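Local coordinates for protein dipeptide Epimerase (Enterococcus faecalis V583, PDB 3JVA) that belongs to the mandelate racemase/muconate lactonizing enzyme family of the enolase superfamily and carries a magnesium ion in its barrel domain, at residues 125-133 with 338-346; 258-266 with 286-296. All coordinates share one frame; numbering follows the deposited sequence.

Interaction 1 (125-133 with 338-346); sequences YDNQVITDI and AKPLLELGE
Leu-341 holds CG trans to its backbone N (chi1 -177°), which swings both methyls over the side chain of Gln-128. Gln-128 has CG wedged between its own N and C (chi1 66°) and is extended from there on. The two side chains slant across each other. CD1 of Leu-341 rests 3.6 Å from Gln-128 CD, and its CD2 lies 3.7 Å from Gln-128 NE2. Ile-130 lies on the same face, where its CG1 also reaches Leu-341 CD1. On the other face Val-129 and Leu-342 run side by side, with CG1 of Val-129 4.0 Å from CB of Leu-342. Helix 298-310 lies against that face, where Val-129 packs on Ala-308. The strands are antiparallel. Strand 128-134 is the first barrel strand, and 341-343 is an extra strand on its flank. Val-129 and Leu-342 form the hydrogen-bonded pair, with Leu-342 N to Val-129 O at 2.8 Å and Val-129 N to Leu-342 O at 3.0 Å. Thr-131 N donates to Pro-340 O at 2.8 Å. At the other end Leu-344 N bonds to Asn-127 O at 3.0 Å. Thr-131 OG1 gives a bond to Asp-132 O and accepts one from Leu-319 N.

Interaction 2 (258-266 with 286-296); sequences VDVINIKLM and IECMIGCMAEE
The amide of Asn-262 has Met-289 CE over one face, 3.6 Å from Asn-262 CG. Its OD1 end comes within 3.2 Å of Met-289 O, but both are acceptors and no bond forms. Its ND2 makes a weak hydrogen bond to Glu-215, a magnesium ligand. The second flat group is the carboxylate of Glu-296. Met-293 N donates to its OE2 at 2.6 Å, on the anti side. Water 3 donates to the same OE2 and accepts from Met-266 N. Met-266 CE lies near OE1. Met-266 CB and Met-293 CG are tightly packed at 3.4 Å. The two strands are neighbouring parallel strands of a TIM-type barrel. Ile-263 N bonds to Met-289 O at 2.7 Å, and Ile-263 O takes Gly-291 N at 2.8 Å. Ile-263 and Cys-288 face helix 271-284. Next to Ile-263, Lys-264 stretches its straight chain along Gly-291, which has no side chain, with CG 3.8 Å from Gly-291 C. Its NZ makes a long, weak ion pair with Asp-240, another magnesium ligand. The chemistry thus divides: apolar groups join the strands to the helices, while Asn-262 and Lys-264 reach the metal's ligands and probably help to position them.

Overall arrangement
Both contacts belong to the same barrel sheet. Their centres lie about 16 Å apart; the nearest atoms are about 5 Å apart and do not touch. Interaction 2 is nested along the chain inside the loop closed by interaction 1. It joins two consecutive parallel strands, 260-263 and 287-290, in the buried core. Interaction 1 lies nearer the surface, at the outer edge of the sheet, on strand 341-343. Strand 314-317 separates them: it follows 287-290 in the sheet, and Ala-317 bonds back to Asp-132, closing the barrel. Helix 298-310 packs on both contacts, through Ala-308. Interaction 2 borders the magnesium site, whereas the side chain of Thr-131 in interaction 1 is about 13 Å from the metal.

Interaction 1 (125-133 with 338-346)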
# COMPACT_ATOMS: atom_id res chain seq x y z
N TYR B 125 -35.04 17.55 10.27
CA TYR B 125 -34.72 18.36 9.10
C TYR B 125 -35.94 18.79 8.28
O TYR B 125 -36.01 19.93 7.81
CB TYR B 125 -33.74 17.62 8.19
CG TYR B 125 -33.01 18.52 7.22
CD1 TYR B 125 -32.14 19.52 7.68
CD2 TYR B 125 -33.16 18.36 5.84
CE1 TYR B 125 -31.44 20.33 6.78
CE2 TYR B 125 -32.46 19.17 4.94
CZ TYR B 125 -31.61 20.16 5.42
OH TYR B 125 -30.92 20.96 4.54
N ASP B 126 -36.90 17.88 8.11
CA ASP B 126 -38.11 18.19 7.35
C ASP B 126 -39.27 17.36 7.89
O ASP B 126 -39.06 16.42 8.66
CB ASP B 126 -37.88 17.86 5.87
CG ASP B 126 -38.71 18.72 4.94
OD1 ASP B 126 -39.75 19.25 5.37
OD2 ASP B 126 -38.31 18.85 3.76
N ASN B 127 -40.49 17.70 7.50
CA ASN B 127 -41.67 16.96 7.95
C ASN B 127 -42.37 16.28 6.78
O ASN B 127 -43.52 15.87 6.89
CB ASN B 127 -42.65 17.90 8.66
CG ASN B 127 -43.23 18.95 7.73
OD1 ASN B 127 -42.83 19.06 6.57
ND2 ASN B 127 -44.18 19.73 8.23
N GLN B 128 -41.66 16.15 5.67
CA GLN B 128 -42.21 15.51 4.49
C GLN B 128 -41.07 14.99 3.63
O GLN B 128 -39.92 15.37 3.82
CB GLN B 128 -43.04 16.51 3.69
CG GLN B 128 -42.22 17.64 3.08
CD GLN B 128 -43.07 18.71 2.42
OE1 GLN B 128 -42.57 19.52 1.64
NE2 GLN B 128 -44.36 18.73 2.75
N VAL B 129 -41.39 14.11 2.68
CA VAL B 129 -40.36 13.56 1.80
C VAL B 129 -40.96 13.13 0.47
O VAL B 129 -42.07 12.62 0.41
CB VAL B 129 -39.63 12.38 2.48
CG1 VAL B 129 -40.61 11.26 2.79
CG2 VAL B 129 -38.49 11.89 1.60
N ILE B 130 -40.22 13.37 -0.60
CA ILE B 130 -40.64 13.01 -1.95
C ILE B 130 -40.15 11.62 -2.31
O ILE B 130 -38.97 11.32 -2.19
CB ILE B 130 -40.07 14.00 -2.99
CG1 ILE B 130 -40.63 15.40 -2.74
CG2 ILE B 130 -40.42 13.52 -4.40
CD1 ILE B 130 -39.96 16.48 -3.56
N THR B 131 -41.06 10.76 -2.76
CA THR B 131 -40.67 9.42 -3.15
C THR B 131 -40.85 9.21 -4.64
O THR B 131 -41.64 9.89 -5.29
CB THR B 131 -41.49 8.34 -2.42
OG1 THR B 131 -41.09 7.05 -2.91
CG2 THR B 131 -42.99 8.52 -2.68
N ASP B 132 -40.08 8.27 -5.18
CA ASP B 132 -40.23 7.92 -6.58
C ASP B 132 -41.29 6.84 -6.56
O ASP B 132 -41.90 6.57 -5.52
CB ASP B 132 -38.92 7.33 -7.16
CG ASP B 132 -38.48 6.05 -6.45
OD1 ASP B 132 -39.35 5.26 -6.00
OD2 ASP B 132 -37.26 5.80 -6.37
N ILE B 133 -41.53 6.22 -7.71
CA ILE B 133 -42.47 5.12 -7.78
C ILE B 133 -41.87 4.15 -8.79
O ILE B 133 -41.36 4.56 -9.84
CB ILE B 133 -43.89 5.56 -8.21
CG1 ILE B 133 -44.84 4.35 -8.12
CG2 ILE B 133 -43.88 6.11 -9.62
CD1 ILE B 133 -46.31 4.71 -8.23
N ALA B 338 -51.45 6.93 -4.28
CA ALA B 338 -50.21 7.13 -5.01
C ALA B 338 -49.95 8.62 -5.19
O ALA B 338 -50.57 9.29 -6.02
CB ALA B 338 -50.29 6.43 -6.37
N LYS B 339 -49.02 9.14 -4.39
CA LYS B 339 -48.64 10.55 -4.41
C LYS B 339 -47.14 10.60 -4.15
O LYS B 339 -46.61 9.81 -3.36
CB LYS B 339 -49.37 11.31 -3.29
CG LYS B 339 -49.19 10.70 -1.90
CD LYS B 339 -49.59 11.65 -0.76
CE LYS B 339 -49.20 11.07 0.61
NZ LYS B 339 -49.23 12.08 1.72
N PRO B 340 -46.43 11.53 -4.80
CA PRO B 340 -44.98 11.62 -4.58
C PRO B 340 -44.59 12.25 -3.25
O PRO B 340 -43.57 11.91 -2.67
CB PRO B 340 -44.49 12.43 -5.78
CG PRO B 340 -45.66 13.36 -6.03
CD PRO B 340 -46.84 12.41 -5.91
N LEU B 341 -45.41 13.18 -2.77
CA LEU B 341 -45.12 13.86 -1.52
C LEU B 341 -45.75 13.20 -0.30
O LEU B 341 -46.98 13.18 -0.15
CB LEU B 341 -45.55 15.33 -1.59
CG LEU B 341 -45.21 16.16 -0.35
CD1 LEU B 341 -43.71 16.26 -0.19
CD2 LEU B 341 -45.83 17.55 -0.49
N LEU B 342 -44.91 12.66 0.57
CA LEU B 342 -45.39 12.02 1.78
C LEU B 342 -45.28 13.04 2.91
O LEU B 342 -44.19 13.34 3.39
CB LEU B 342 -44.54 10.78 2.09
CG LEU B 342 -44.30 9.83 0.90
CD1 LEU B 342 -43.44 8.65 1.35
CD2 LEU B 342 -45.63 9.35 0.34
N GLU B 343 -46.42 13.62 3.29
CA GLU B 343 -46.45 14.61 4.36
C GLU B 343 -46.76 13.85 5.64
O GLU B 343 -47.78 13.16 5.73
CB GLU B 343 -47.53 15.65 4.07
CG GLU B 343 -47.39 16.28 2.69
CD GLU B 343 -48.37 17.41 2.46
OE1 GLU B 343 -48.24 18.47 3.11
OE2 GLU B 343 -49.28 17.24 1.62
N LEU B 344 -45.88 13.97 6.63
CA LEU B 344 -46.02 13.22 7.87
C LEU B 344 -47.01 13.68 8.95
O LEU B 344 -47.45 12.86 9.76
CB LEU B 344 -44.62 13.02 8.47
CG LEU B 344 -43.70 12.34 7.44
CD1 LEU B 344 -42.30 12.20 7.99
CD2 LEU B 344 -44.28 10.98 7.09
N GLY B 345 -47.35 14.96 8.97
CA GLY B 345 -48.31 15.42 9.96
C GLY B 345 -47.76 15.55 11.37
O GLY B 345 -46.58 15.29 11.62
N GLU B 346 -48.62 15.94 12.30
CA GLU B 346 -48.22 16.15 13.68
C GLU B 346 -48.62 15.07 14.68
O GLU B 346 -48.41 15.23 15.88
CB GLU B 346 -48.73 17.50 14.17
CG GLU B 346 -48.02 18.68 13.55
CD GLU B 346 -46.54 18.71 13.89
OE1 GLU B 346 -46.21 18.90 15.08
OE2 GLU B 346 -45.71 18.53 12.98

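Interaction 2 (258-266 with 286-296)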
# COMPACT_ATOMS: atom_id res chain seq x y z
N VAL B 258 -18.67 3.12 -3.83
CA VAL B 258 -19.81 3.69 -4.56
C VAL B 258 -20.04 5.18 -4.36
O VAL B 258 -19.39 5.83 -3.54
CB VAL B 258 -21.13 2.98 -4.18
CG1 VAL B 258 -21.09 1.52 -4.63
CG2 VAL B 258 -21.35 3.06 -2.67
N ASP B 259 -21.00 5.72 -5.12
CA ASP B 259 -21.35 7.13 -5.03
C ASP B 259 -22.46 7.38 -4.01
O ASP B 259 -22.50 8.45 -3.39
CB ASP B 259 -21.84 7.64 -6.39
CG ASP B 259 -20.78 7.54 -7.46
OD1 ASP B 259 -19.69 8.10 -7.25
OD2 ASP B 259 -21.05 6.91 -8.50
N VAL B 260 -23.35 6.41 -3.85
CA VAL B 260 -24.48 6.52 -2.94
C VAL B 260 -24.80 5.17 -2.31
O VAL B 260 -24.51 4.12 -2.88
CB VAL B 260 -25.73 7.00 -3.72
CG1 VAL B 260 -26.93 7.17 -2.78
CG2 VAL B 260 -25.43 8.30 -4.42
N ILE B 261 -25.39 5.19 -1.12
CA ILE B 261 -25.74 3.95 -0.44
C ILE B 261 -27.23 3.92 -0.12
O ILE B 261 -27.78 4.88 0.43
CB ILE B 261 -24.90 3.77 0.85
CG1 ILE B 261 -23.45 3.46 0.46
CG2 ILE B 261 -25.49 2.66 1.72
CD1 ILE B 261 -22.48 3.38 1.63
N ASN B 262 -27.87 2.81 -0.46
CA ASN B 262 -29.30 2.64 -0.24
C ASN B 262 -29.57 1.88 1.05
O ASN B 262 -29.16 0.72 1.21
CB ASN B 262 -29.93 1.91 -1.43
CG ASN B 262 -31.46 1.98 -1.44
OD1 ASN B 262 -32.06 2.88 -0.85
ND2 ASN B 262 -32.08 1.03 -2.13
N ILE B 263 -30.25 2.54 1.97
CA ILE B 263 -30.61 1.95 3.26
C ILE B 263 -32.00 1.34 3.18
O ILE B 263 -32.88 1.88 2.51
CB ILE B 263 -30.70 3.04 4.36
CG1 ILE B 263 -29.35 3.73 4.55
CG2 ILE B 263 -31.20 2.42 5.67
CD1 ILE B 263 -29.43 4.97 5.44
N LYS B 264 -32.20 0.20 3.84
CA LYS B 264 -33.52 -0.41 3.95
C LYS B 264 -33.62 -0.87 5.39
O LYS B 264 -32.75 -1.60 5.87
CB LYS B 264 -33.71 -1.58 3.00
CG LYS B 264 -33.85 -1.16 1.54
CD LYS B 264 -34.12 -2.35 0.63
CE LYS B 264 -34.12 -1.90 -0.83
NZ LYS B 264 -34.35 -3.05 -1.76
N LEU B 265 -34.66 -0.45 6.10
CA LEU B 265 -34.81 -0.84 7.50
C LEU B 265 -34.83 -2.36 7.68
O LEU B 265 -34.34 -2.87 8.69
CB LEU B 265 -36.08 -0.23 8.10
CG LEU B 265 -36.15 1.30 8.13
CD1 LEU B 265 -37.39 1.74 8.88
CD2 LEU B 265 -34.89 1.88 8.80
N MET B 266 -35.38 -3.08 6.70
CA MET B 266 -35.47 -4.53 6.78
C MET B 266 -34.15 -5.24 6.44
O MET B 266 -34.08 -6.47 6.49
CB MET B 266 -36.59 -5.05 5.89
CG MET B 266 -37.97 -4.45 6.20
SD MET B 266 -38.43 -4.46 7.97
CE MET B 266 -39.63 -3.09 7.99
N ILE B 286 -20.88 10.84 1.34
CA ILE B 286 -21.70 9.99 0.49
C ILE B 286 -23.17 10.14 0.89
O ILE B 286 -23.50 10.02 2.07
CB ILE B 286 -21.28 8.52 0.65
CG1 ILE B 286 -19.85 8.34 0.12
CG2 ILE B 286 -22.25 7.59 -0.07
CD1 ILE B 286 -19.33 6.92 0.25
N GLU B 287 -24.03 10.43 -0.07
CA GLU B 287 -25.45 10.56 0.24
C GLU B 287 -26.12 9.20 0.35
O GLU B 287 -25.61 8.20 -0.16
CB GLU B 287 -26.16 11.40 -0.84
CG GLU B 287 -25.90 12.90 -0.71
CD GLU B 287 -26.51 13.71 -1.84
OE1 GLU B 287 -27.51 13.26 -2.44
OE2 GLU B 287 -26.00 14.81 -2.12
N CYS B 288 -27.27 9.18 1.03
CA CYS B 288 -28.03 7.95 1.22
C CYS B 288 -29.43 8.04 0.64
O CYS B 288 -30.02 9.11 0.55
CB CYS B 288 -28.17 7.63 2.72
SG CYS B 288 -26.67 6.99 3.49
N MET B 289 -29.94 6.89 0.21
CA MET B 289 -31.31 6.81 -0.26
C MET B 289 -31.90 5.78 0.68
O MET B 289 -31.16 5.04 1.33
CB MET B 289 -31.40 6.27 -1.70
CG MET B 289 -32.84 6.06 -2.16
SD MET B 289 -33.01 5.73 -3.94
CE MET B 289 -33.00 3.96 -3.96
N ILE B 290 -33.22 5.74 0.79
CA ILE B 290 -33.83 4.73 1.64
C ILE B 290 -34.91 4.07 0.80
O ILE B 290 -35.69 4.75 0.12
CB ILE B 290 -34.42 5.33 2.95
CG1 ILE B 290 -34.93 4.19 3.84
CG2 ILE B 290 -35.53 6.32 2.64
CD1 ILE B 290 -35.06 4.56 5.32
N GLY B 291 -34.91 2.74 0.79
CA GLY B 291 -35.87 2.00 0.01
C GLY B 291 -36.79 1.13 0.85
O GLY B 291 -36.94 1.36 2.05
N CYS B 292 -37.40 0.13 0.22
CA CYS B 292 -38.31 -0.77 0.91
C CYS B 292 -38.30 -2.16 0.31
O CYS B 292 -37.78 -2.37 -0.79
CB CYS B 292 -39.74 -0.20 0.88
SG CYS B 292 -40.41 0.03 -0.79
N MET B 293 -38.89 -3.11 1.03
CA MET B 293 -38.97 -4.49 0.59
C MET B 293 -40.28 -4.69 -0.18
O MET B 293 -41.22 -3.91 -0.02
CB MET B 293 -38.97 -5.45 1.79
CG MET B 293 -37.85 -5.23 2.78
SD MET B 293 -36.23 -5.43 2.05
CE MET B 293 -36.20 -7.19 1.82
N ALA B 294 -40.32 -5.73 -1.00
CA ALA B 294 -41.51 -6.05 -1.77
C ALA B 294 -42.61 -6.50 -0.82
O ALA B 294 -43.80 -6.35 -1.11
CB ALA B 294 -41.20 -7.18 -2.77
N GLU B 295 -42.21 -7.02 0.34
CA GLU B 295 -43.18 -7.51 1.30
C GLU B 295 -43.38 -6.71 2.59
O GLU B 295 -43.67 -7.29 3.64
CB GLU B 295 -42.90 -8.98 1.64
CG GLU B 295 -42.96 -9.88 0.40
CD GLU B 295 -43.43 -11.29 0.70
OE1 GLU B 295 -44.61 -11.46 1.07
OE2 GLU B 295 -42.61 -12.22 0.55
N GLU B 296 -43.19 -5.39 2.54
CA GLU B 296 -43.47 -4.60 3.72
C GLU B 296 -44.64 -3.68 3.38
O GLU B 296 -45.01 -3.55 2.20
CB GLU B 296 -42.25 -3.80 4.22
CG GLU B 296 -41.68 -2.76 3.31
CD GLU B 296 -40.48 -2.09 3.97
OE1 GLU B 296 -40.67 -1.39 4.99
OE2 GLU B 296 -39.35 -2.29 3.48
O HOH W 1 -23.66 10.97 -2.82
O HOH W 2 -36.71 0.95 4.72
O HOH W 3 -36.92 -1.96 4.38